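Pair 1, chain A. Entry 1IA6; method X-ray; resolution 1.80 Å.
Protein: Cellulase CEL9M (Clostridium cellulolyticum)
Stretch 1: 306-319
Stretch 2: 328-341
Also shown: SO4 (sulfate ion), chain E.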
# COMPACT_ATOMS: atom_id res chain seq x y z
N VAL A 306 11.01 5.34 -6.77
CA VAL A 306 11.46 4.36 -7.74
C VAL A 306 11.46 2.92 -7.24
O VAL A 306 11.07 2.01 -7.98
CB VAL A 306 12.86 4.73 -8.31
CG1 VAL A 306 13.90 4.66 -7.22
CG2 VAL A 306 13.21 3.80 -9.46
N LEU A 307 11.88 2.70 -6.00
CA LEU A 307 11.91 1.34 -5.45
C LEU A 307 10.49 0.82 -5.22
O LEU A 307 10.23 -0.39 -5.31
CB LEU A 307 12.70 1.30 -4.14
CG LEU A 307 14.18 1.68 -4.30
CD1 LEU A 307 14.88 1.61 -2.95
CD2 LEU A 307 14.85 0.75 -5.30
N ARG A 308 9.58 1.73 -4.91
CA ARG A 308 8.18 1.38 -4.69
C ARG A 308 7.64 0.72 -5.97
O ARG A 308 6.94 -0.29 -5.90
CB ARG A 308 7.39 2.65 -4.33
CG ARG A 308 5.88 2.62 -4.53
CD ARG A 308 5.52 3.08 -5.93
NE ARG A 308 6.02 4.42 -6.23
CZ ARG A 308 5.44 5.56 -5.86
NH1 ARG A 308 4.32 5.56 -5.15
NH2 ARG A 308 5.98 6.72 -6.22
N TYR A 309 7.99 1.28 -7.13
CA TYR A 309 7.53 0.72 -8.39
C TYR A 309 8.16 -0.64 -8.70
O TYR A 309 7.47 -1.56 -9.15
CB TYR A 309 7.82 1.68 -9.55
CG TYR A 309 6.99 2.95 -9.51
CD1 TYR A 309 5.60 2.89 -9.41
CD2 TYR A 309 7.59 4.20 -9.57
CE1 TYR A 309 4.83 4.04 -9.38
CE2 TYR A 309 6.82 5.37 -9.54
CZ TYR A 309 5.44 5.28 -9.45
OH TYR A 309 4.67 6.42 -9.42
N ALA A 310 9.46 -0.77 -8.47
CA ALA A 310 10.15 -2.02 -8.74
C ALA A 310 9.60 -3.16 -7.88
O ALA A 310 9.42 -4.29 -8.36
CB ALA A 310 11.66 -1.86 -8.50
N ALA A 311 9.33 -2.87 -6.61
CA ALA A 311 8.79 -3.87 -5.70
C ALA A 311 7.37 -4.27 -6.08
O ALA A 311 7.01 -5.44 -6.04
CB ALA A 311 8.81 -3.34 -4.26
N ALA A 312 6.55 -3.28 -6.46
CA ALA A 312 5.17 -3.53 -6.85
C ALA A 312 5.06 -4.42 -8.09
O ALA A 312 4.26 -5.36 -8.12
CB ALA A 312 4.44 -2.21 -7.08
N GLU A 313 5.85 -4.13 -9.11
CA GLU A 313 5.80 -4.95 -10.33
C GLU A 313 6.29 -6.36 -10.00
O GLU A 313 5.72 -7.34 -10.47
CB GLU A 313 6.68 -4.33 -11.42
CG GLU A 313 6.71 -5.10 -12.74
CD GLU A 313 5.41 -5.01 -13.54
OE1 GLU A 313 4.59 -4.11 -13.27
OE2 GLU A 313 5.22 -5.84 -14.46
N SER A 314 7.33 -6.46 -9.19
CA SER A 314 7.88 -7.76 -8.82
C SER A 314 6.84 -8.59 -8.06
O SER A 314 6.76 -9.81 -8.24
CB SER A 314 9.14 -7.58 -7.98
OG SER A 314 10.15 -6.94 -8.74
N MET A 315 6.05 -7.94 -7.21
CA MET A 315 5.03 -8.66 -6.46
C MET A 315 4.00 -9.27 -7.41
O MET A 315 3.62 -10.44 -7.26
CB MET A 315 4.33 -7.73 -5.47
CG MET A 315 3.26 -8.45 -4.66
SD MET A 315 2.16 -7.36 -3.76
CE MET A 315 0.79 -8.46 -3.44
N VAL A 316 3.54 -8.49 -8.38
CA VAL A 316 2.55 -8.97 -9.33
C VAL A 316 3.10 -10.17 -10.11
O VAL A 316 2.41 -11.16 -10.32
CB VAL A 316 2.14 -7.86 -10.33
CG1 VAL A 316 1.12 -8.40 -11.33
CG2 VAL A 316 1.55 -6.68 -9.56
N MET A 317 4.36 -10.07 -10.54
CA MET A 317 4.99 -11.16 -11.28
C MET A 317 5.06 -12.43 -10.44
O MET A 317 4.87 -13.53 -10.96
CB MET A 317 6.39 -10.77 -11.73
CG MET A 317 6.42 -9.65 -12.74
SD MET A 317 8.11 -9.26 -13.24
CE MET A 317 7.81 -8.43 -14.81
N LEU A 318 5.33 -12.29 -9.14
CA LEU A 318 5.41 -13.48 -8.28
C LEU A 318 4.05 -14.11 -8.02
O LEU A 318 3.95 -15.33 -7.86
CB LEU A 318 6.09 -13.13 -6.95
CG LEU A 318 7.58 -12.78 -7.06
CD1 LEU A 318 8.17 -12.66 -5.66
CD2 LEU A 318 8.32 -13.85 -7.85
N VAL A 319 3.00 -13.30 -7.98
CA VAL A 319 1.66 -13.84 -7.78
C VAL A 319 1.32 -14.64 -9.04
O VAL A 319 0.77 -15.74 -8.96
CB VAL A 319 0.62 -12.72 -7.57
CG1 VAL A 319 -0.79 -13.32 -7.50
CG2 VAL A 319 0.93 -11.96 -6.30
N SER A 328 12.03 -16.48 -16.25
CA SER A 328 12.49 -15.14 -16.61
C SER A 328 11.88 -14.12 -15.65
O SER A 328 12.50 -13.11 -15.33
CB SER A 328 12.11 -14.80 -18.05
OG SER A 328 10.71 -14.62 -18.19
N LEU A 329 10.66 -14.40 -15.19
CA LEU A 329 9.98 -13.51 -14.26
C LEU A 329 10.55 -13.67 -12.86
O LEU A 329 10.72 -12.68 -12.14
CB LEU A 329 8.47 -13.81 -14.25
CG LEU A 329 7.73 -13.53 -15.56
CD1 LEU A 329 6.28 -13.96 -15.43
CD2 LEU A 329 7.83 -12.06 -15.90
N LEU A 330 10.85 -14.90 -12.47
CA LEU A 330 11.41 -15.17 -11.16
C LEU A 330 12.80 -14.54 -11.03
O LEU A 330 13.14 -13.99 -9.98
CB LEU A 330 11.51 -16.68 -10.90
CG LEU A 330 10.17 -17.38 -10.68
CD1 LEU A 330 10.38 -18.89 -10.63
CD2 LEU A 330 9.54 -16.88 -9.39
N ASP A 331 13.58 -14.60 -12.10
CA ASP A 331 14.92 -14.01 -12.07
C ASP A 331 14.85 -12.49 -11.99
O ASP A 331 15.62 -11.87 -11.26
CB ASP A 331 15.72 -14.41 -13.31
CG ASP A 331 16.02 -15.90 -13.36
OD1 ASP A 331 16.23 -16.50 -12.29
OD2 ASP A 331 16.05 -16.46 -14.48
N LEU A 332 13.92 -11.90 -12.73
CA LEU A 332 13.78 -10.45 -12.73
C LEU A 332 13.35 -9.99 -11.34
O LEU A 332 13.95 -9.08 -10.76
CB LEU A 332 12.75 -10.00 -13.77
CG LEU A 332 12.64 -8.50 -14.10
CD1 LEU A 332 11.82 -8.32 -15.36
CD2 LEU A 332 12.01 -7.75 -12.94
N ALA A 333 12.31 -10.63 -10.81
CA ALA A 333 11.79 -10.29 -9.49
C ALA A 333 12.85 -10.43 -8.41
O ALA A 333 12.98 -9.57 -7.54
CB ALA A 333 10.58 -11.18 -9.17
N LYS A 334 13.61 -11.52 -8.47
CA LYS A 334 14.65 -11.76 -7.48
C LYS A 334 15.74 -10.69 -7.52
O LYS A 334 16.25 -10.29 -6.49
CB LYS A 334 15.28 -13.14 -7.67
CG LYS A 334 16.19 -13.54 -6.52
CD LYS A 334 16.76 -14.94 -6.72
CE LYS A 334 17.47 -15.43 -5.47
NZ LYS A 334 18.64 -14.58 -5.10
N LYS A 335 16.08 -10.23 -8.72
CA LYS A 335 17.11 -9.21 -8.85
C LYS A 335 16.67 -7.88 -8.23
O LYS A 335 17.46 -7.18 -7.61
CB LYS A 335 17.50 -9.01 -10.32
CG LYS A 335 18.26 -10.18 -10.91
CD LYS A 335 18.76 -9.87 -12.32
CE LYS A 335 19.57 -11.02 -12.89
NZ LYS A 335 20.10 -10.70 -14.25
N GLN A 336 15.39 -7.54 -8.40
CA GLN A 336 14.88 -6.29 -7.85
C GLN A 336 14.87 -6.35 -6.33
O GLN A 336 15.27 -5.40 -5.66
CB GLN A 336 13.47 -6.02 -8.36
CG GLN A 336 13.39 -5.96 -9.87
CD GLN A 336 14.47 -5.07 -10.46
OE1 GLN A 336 14.45 -3.85 -10.29
NE2 GLN A 336 15.42 -5.69 -11.16
N VAL A 337 14.43 -7.48 -5.78
CA VAL A 337 14.39 -7.64 -4.33
C VAL A 337 15.79 -7.61 -3.75
O VAL A 337 16.05 -6.90 -2.77
CB VAL A 337 13.73 -8.98 -3.93
CG1 VAL A 337 13.83 -9.16 -2.43
CG2 VAL A 337 12.28 -9.00 -4.37
N ASP A 338 16.71 -8.36 -4.35
CA ASP A 338 18.08 -8.40 -3.85
C ASP A 338 18.75 -7.04 -3.92
O ASP A 338 19.58 -6.71 -3.08
CB ASP A 338 18.90 -9.45 -4.61
CG ASP A 338 18.45 -10.87 -4.33
OD1 ASP A 338 17.67 -11.06 -3.37
OD2 ASP A 338 18.87 -11.79 -5.05
N TYR A 339 18.39 -6.25 -4.93
CA TYR A 339 18.95 -4.91 -5.08
C TYR A 339 18.52 -4.06 -3.88
O TYR A 339 19.34 -3.36 -3.27
CB TYR A 339 18.45 -4.27 -6.38
CG TYR A 339 19.02 -2.90 -6.67
CD1 TYR A 339 18.56 -1.77 -5.98
CD2 TYR A 339 20.02 -2.71 -7.63
CE1 TYR A 339 19.07 -0.50 -6.24
CE2 TYR A 339 20.54 -1.45 -7.90
CZ TYR A 339 20.06 -0.35 -7.20
OH TYR A 339 20.56 0.91 -7.46
N ILE A 340 17.24 -4.15 -3.53
CA ILE A 340 16.68 -3.41 -2.40
C ILE A 340 17.36 -3.81 -1.09
O ILE A 340 17.62 -2.96 -0.24
CB ILE A 340 15.15 -3.66 -2.31
CG1 ILE A 340 14.45 -2.97 -3.48
CG2 ILE A 340 14.61 -3.17 -0.96
CD1 ILE A 340 12.99 -3.33 -3.62
N LEU A 341 17.65 -5.10 -0.94
CA LEU A 341 18.27 -5.61 0.28
C LEU A 341 19.76 -5.30 0.44
O LEU A 341 20.32 -5.50 1.52
CB LEU A 341 18.04 -7.12 0.38
CG LEU A 341 16.58 -7.56 0.49
CD1 LEU A 341 16.49 -9.08 0.51
CD2 LEU A 341 15.96 -6.97 1.75
S SO4 E . 3.62 9.56 -5.30
O1 SO4 E . 3.95 10.51 -4.21
O2 SO4 E . 3.10 8.31 -4.71
O3 SO4 E . 4.84 9.28 -6.07
O4 SO4 E . 2.60 10.17 -6.18

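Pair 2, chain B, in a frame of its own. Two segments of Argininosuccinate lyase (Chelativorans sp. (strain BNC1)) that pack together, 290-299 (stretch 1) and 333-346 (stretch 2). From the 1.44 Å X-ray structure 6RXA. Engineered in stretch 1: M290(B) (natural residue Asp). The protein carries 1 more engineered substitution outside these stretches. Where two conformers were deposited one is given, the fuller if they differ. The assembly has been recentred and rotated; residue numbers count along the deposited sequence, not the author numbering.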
# COMPACT_ATOMS: atom_id res chain seq x y z
N MET B 290 -22.54 -11.70 -8.37
CA MET B 290 -21.73 -10.74 -9.09
C MET B 290 -21.81 -9.35 -8.47
O MET B 290 -20.81 -8.61 -8.48
CB MET B 290 -22.20 -10.72 -10.55
CG MET B 290 -21.34 -9.89 -11.45
SD MET B 290 -19.63 -10.45 -11.55
CE MET B 290 -19.33 -10.24 -13.31
N SER B 291 -22.96 -8.98 -7.91
CA SER B 291 -23.09 -7.70 -7.23
C SER B 291 -22.14 -7.63 -6.05
O SER B 291 -21.48 -6.61 -5.82
CB SER B 291 -24.53 -7.50 -6.76
OG SER B 291 -24.98 -8.59 -5.97
N LEU B 292 -22.05 -8.73 -5.28
CA LEU B 292 -21.18 -8.76 -4.12
C LEU B 292 -19.71 -8.71 -4.52
O LEU B 292 -18.92 -7.97 -3.93
CB LEU B 292 -21.47 -10.02 -3.31
CG LEU B 292 -22.92 -10.27 -2.87
CD1 LEU B 292 -23.05 -11.57 -2.07
CD2 LEU B 292 -23.47 -9.08 -2.10
N GLU B 293 -19.33 -9.49 -5.53
CA GLU B 293 -17.92 -9.56 -5.89
C GLU B 293 -17.43 -8.26 -6.51
O GLU B 293 -16.32 -7.82 -6.23
CB GLU B 293 -17.64 -10.77 -6.79
CG GLU B 293 -17.76 -12.08 -5.99
CD GLU B 293 -17.02 -13.23 -6.61
OE1 GLU B 293 -16.75 -14.21 -5.86
OE2 GLU B 293 -16.76 -13.20 -7.84
N ARG B 294 -18.25 -7.63 -7.37
CA ARG B 294 -17.82 -6.35 -7.92
C ARG B 294 -17.83 -5.25 -6.87
O ARG B 294 -17.08 -4.28 -6.98
CB ARG B 294 -18.69 -5.97 -9.13
CG ARG B 294 -18.35 -6.80 -10.35
CD ARG B 294 -19.31 -6.51 -11.48
NE ARG B 294 -18.89 -7.12 -12.74
CZ ARG B 294 -18.06 -6.55 -13.61
NH1 ARG B 294 -17.54 -5.35 -13.36
NH2 ARG B 294 -17.75 -7.18 -14.73
N SER B 295 -18.68 -5.36 -5.84
CA SER B 295 -18.61 -4.40 -4.74
C SER B 295 -17.31 -4.56 -3.96
O SER B 295 -16.64 -3.57 -3.63
CB SER B 295 -19.84 -4.56 -3.83
OG SER B 295 -21.03 -4.15 -4.51
N ARG B 296 -16.92 -5.80 -3.66
CA ARG B 296 -15.63 -6.04 -3.02
C ARG B 296 -14.48 -5.53 -3.88
O ARG B 296 -13.53 -4.93 -3.36
CB ARG B 296 -15.45 -7.52 -2.71
CG ARG B 296 -16.44 -8.08 -1.70
CD ARG B 296 -16.06 -9.47 -1.23
NE ARG B 296 -14.97 -9.39 -0.26
CZ ARG B 296 -14.13 -10.38 0.05
NH1 ARG B 296 -14.20 -11.55 -0.56
NH2 ARG B 296 -13.20 -10.17 0.96
N LYS B 297 -14.55 -5.74 -5.20
CA LYS B 297 -13.51 -5.26 -6.10
C LYS B 297 -13.28 -3.76 -5.92
O LYS B 297 -12.14 -3.30 -5.87
CB LYS B 297 -13.89 -5.60 -7.55
CG LYS B 297 -12.85 -5.23 -8.61
CD LYS B 297 -13.45 -5.49 -9.99
CE LYS B 297 -12.51 -5.20 -11.11
NZ LYS B 297 -13.28 -5.46 -12.39
N ALA B 298 -14.37 -2.98 -5.82
CA ALA B 298 -14.24 -1.54 -5.59
C ALA B 298 -13.56 -1.25 -4.26
O ALA B 298 -12.73 -0.34 -4.17
CB ALA B 298 -15.63 -0.90 -5.62
N ALA B 299 -13.91 -2.01 -3.21
CA ALA B 299 -13.25 -1.86 -1.92
C ALA B 299 -11.75 -2.07 -2.04
O ALA B 299 -10.95 -1.29 -1.51
CB ALA B 299 -13.85 -2.83 -0.91
N ASP B 333 -16.58 7.37 -8.13
CA ASP B 333 -17.70 6.77 -8.83
C ASP B 333 -17.84 5.29 -8.48
O ASP B 333 -18.96 4.78 -8.35
CB ASP B 333 -17.53 6.92 -10.33
CG ASP B 333 -17.65 8.35 -10.80
OD1 ASP B 333 -18.16 9.21 -10.05
OD2 ASP B 333 -17.24 8.60 -11.95
N ALA B 334 -16.72 4.58 -8.33
CA ALA B 334 -16.77 3.17 -7.96
C ALA B 334 -17.37 2.99 -6.57
O ALA B 334 -18.17 2.07 -6.34
CB ALA B 334 -15.37 2.56 -7.99
N LEU B 335 -16.96 3.83 -5.62
CA LEU B 335 -17.50 3.77 -4.27
C LEU B 335 -19.01 3.95 -4.28
O LEU B 335 -19.73 3.23 -3.60
CB LEU B 335 -16.83 4.83 -3.39
CG LEU B 335 -17.34 4.93 -1.95
CD1 LEU B 335 -16.23 5.51 -1.05
CD2 LEU B 335 -18.59 5.80 -1.82
N ILE B 336 -19.50 4.92 -5.07
CA ILE B 336 -20.93 5.19 -5.10
C ILE B 336 -21.67 4.00 -5.69
O ILE B 336 -22.72 3.59 -5.19
CB ILE B 336 -21.21 6.50 -5.86
CG1 ILE B 336 -20.58 7.71 -5.14
CG2 ILE B 336 -22.72 6.67 -6.02
CD1 ILE B 336 -21.18 8.05 -3.80
N ALA B 337 -21.14 3.42 -6.77
CA ALA B 337 -21.77 2.26 -7.39
C ALA B 337 -21.86 1.10 -6.41
O ALA B 337 -22.90 0.45 -6.30
CB ALA B 337 -21.00 1.87 -8.65
N ALA B 338 -20.76 0.82 -5.69
CA ALA B 338 -20.77 -0.27 -4.73
C ALA B 338 -21.72 0.02 -3.59
O ALA B 338 -22.42 -0.89 -3.11
CB ALA B 338 -19.36 -0.49 -4.20
N THR B 339 -21.76 1.27 -3.11
CA THR B 339 -22.66 1.60 -2.01
C THR B 339 -24.12 1.45 -2.43
O THR B 339 -24.93 0.91 -1.67
CB THR B 339 -22.39 3.03 -1.52
OG1 THR B 339 -21.02 3.13 -1.09
CG2 THR B 339 -23.28 3.38 -0.36
N HIS B 340 -24.47 1.93 -3.62
CA HIS B 340 -25.82 1.75 -4.14
C HIS B 340 -26.15 0.28 -4.32
O HIS B 340 -27.23 -0.18 -3.94
CB HIS B 340 -25.95 2.49 -5.46
CG HIS B 340 -26.02 3.98 -5.32
ND1 HIS B 340 -25.85 4.83 -6.38
CD2 HIS B 340 -26.28 4.76 -4.25
CE1 HIS B 340 -25.99 6.08 -5.97
NE2 HIS B 340 -26.26 6.07 -4.68
N ALA B 341 -25.21 -0.49 -4.88
CA ALA B 341 -25.46 -1.92 -5.08
C ALA B 341 -25.74 -2.61 -3.75
O ALA B 341 -26.68 -3.41 -3.63
CB ALA B 341 -24.27 -2.57 -5.79
N MET B 342 -24.92 -2.33 -2.73
CA MET B 342 -25.10 -3.00 -1.44
C MET B 342 -26.36 -2.51 -0.72
O MET B 342 -26.99 -3.28 0.02
CB MET B 342 -23.84 -2.85 -0.59
CG MET B 342 -22.66 -3.66 -1.11
SD MET B 342 -23.02 -5.44 -1.23
CE MET B 342 -23.41 -5.80 0.48
N THR B 343 -26.76 -1.26 -0.97
CA THR B 343 -28.05 -0.77 -0.47
C THR B 343 -29.18 -1.63 -1.01
O THR B 343 -30.05 -2.08 -0.25
CB THR B 343 -28.23 0.70 -0.89
OG1 THR B 343 -27.19 1.51 -0.31
CG2 THR B 343 -29.60 1.26 -0.45
N GLY B 344 -29.16 -1.89 -2.32
CA GLY B 344 -30.20 -2.72 -2.92
C GLY B 344 -30.10 -4.19 -2.52
O GLY B 344 -31.12 -4.85 -2.31
N VAL B 345 -28.87 -4.71 -2.40
CA VAL B 345 -28.68 -6.08 -1.91
C VAL B 345 -29.35 -6.26 -0.56
O VAL B 345 -30.06 -7.25 -0.31
CB VAL B 345 -27.19 -6.43 -1.85
CG1 VAL B 345 -26.98 -7.67 -0.98
CG2 VAL B 345 -26.64 -6.66 -3.23
N VAL B 346 -29.08 -5.33 0.36
CA VAL B 346 -29.62 -5.44 1.72
C VAL B 346 -31.13 -5.31 1.69
O VAL B 346 -31.86 -6.13 2.27
CB VAL B 346 -28.96 -4.40 2.65
CG1 VAL B 346 -29.75 -4.29 3.95
CG2 VAL B 346 -27.50 -4.75 2.90

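Pair 1 and pair 2 are built on the same backbone: two helices running roughly antiparallel, with 146° between their N-to-C directions and a signed crossing angle of -146° in both. The axes approach to 9.1 Å in pair 1 and 8.9 Å in pair 2, and 14 central residues superpose with an RMSD of 0.4 Å. No hydrogen bond links the helices in either pair, so each contact rests on how its side chains fit.

The common rule sits where the backbones come nearest. S314(A) matches S295(B), and A333(A) matches A338(B). In pair 1 the CA of S314(A) lies 4.7 Å from the CA of A333(A); in pair 2 the CA atoms of S295(B) and A338(B) are also 4.7 Å apart. All four CA-to-CB bonds point toward the other helix, and at so short a spacing a small residue on each side lets the backbones meet. Both serines take the m rotamer, which folds the hydroxyl back onto its own helix: S314(A) OG donates to A310(A) O at 2.8 Å, and S295(B) OG donates to S291(B) O at 2.8 Å. With its proton committed at home, the hydroxyl can pack against carbon across the interface. S314(A) OG lies 3.5 Å from Q336(A) CB, and S295(B) OG lies 3.8 Å from A341(B) CB, at matching positions.

Away from this point the solutions diverge. M317(A) matches A298(B), and L329(A) matches A334(B). Pair 1 fills the space with long side chains: M317(A) CE reaches L329(A) CD2 at 3.8 Å and L332(A) CD1 at 4.0 Å. Pair 2 uses alanines, whose methyls meet directly, A298(B) CB lying 4.2 Å from A334(B) CB and 4.0 Å from A338(B) CB. The CA atoms differ little between the proteins here, so the same backbone accepts either a methionine-leucine cluster or bare methyls. At the next position L318(A), matched by A299(B), adds a contact in pair 1: its CD2 lies 3.6 Å from L330(A) CD2 and 3.7 Å from A333(A) CB. A299(B) points away and makes no contact with the other stretch.

Towards the other end the bulk is redistributed. A311(A) matches L292(B), V337(A) matches M342(B), and I340(A) matches V345(B). In pair 1 the small A311(A) is met by the isoleucine, with A311(A) CB 4.2 Å from I340(A) CD1. In pair 2 leucine and methionine reach toward each other: L292(B) CD2 packs 3.8 Å from M342(B) SD and 3.9 Å from V345(B) CG1. One step along, A310(A) matches S291(B); A310(A) CB sits 3.9 Å from Q336(A) OE1, whereas S291(B) OG lies 3.7 Å from V345(B) CG2.

For a designer, the close serine-alanine crossing is the constant, while the flanks allow considerable freedom in side-chain size.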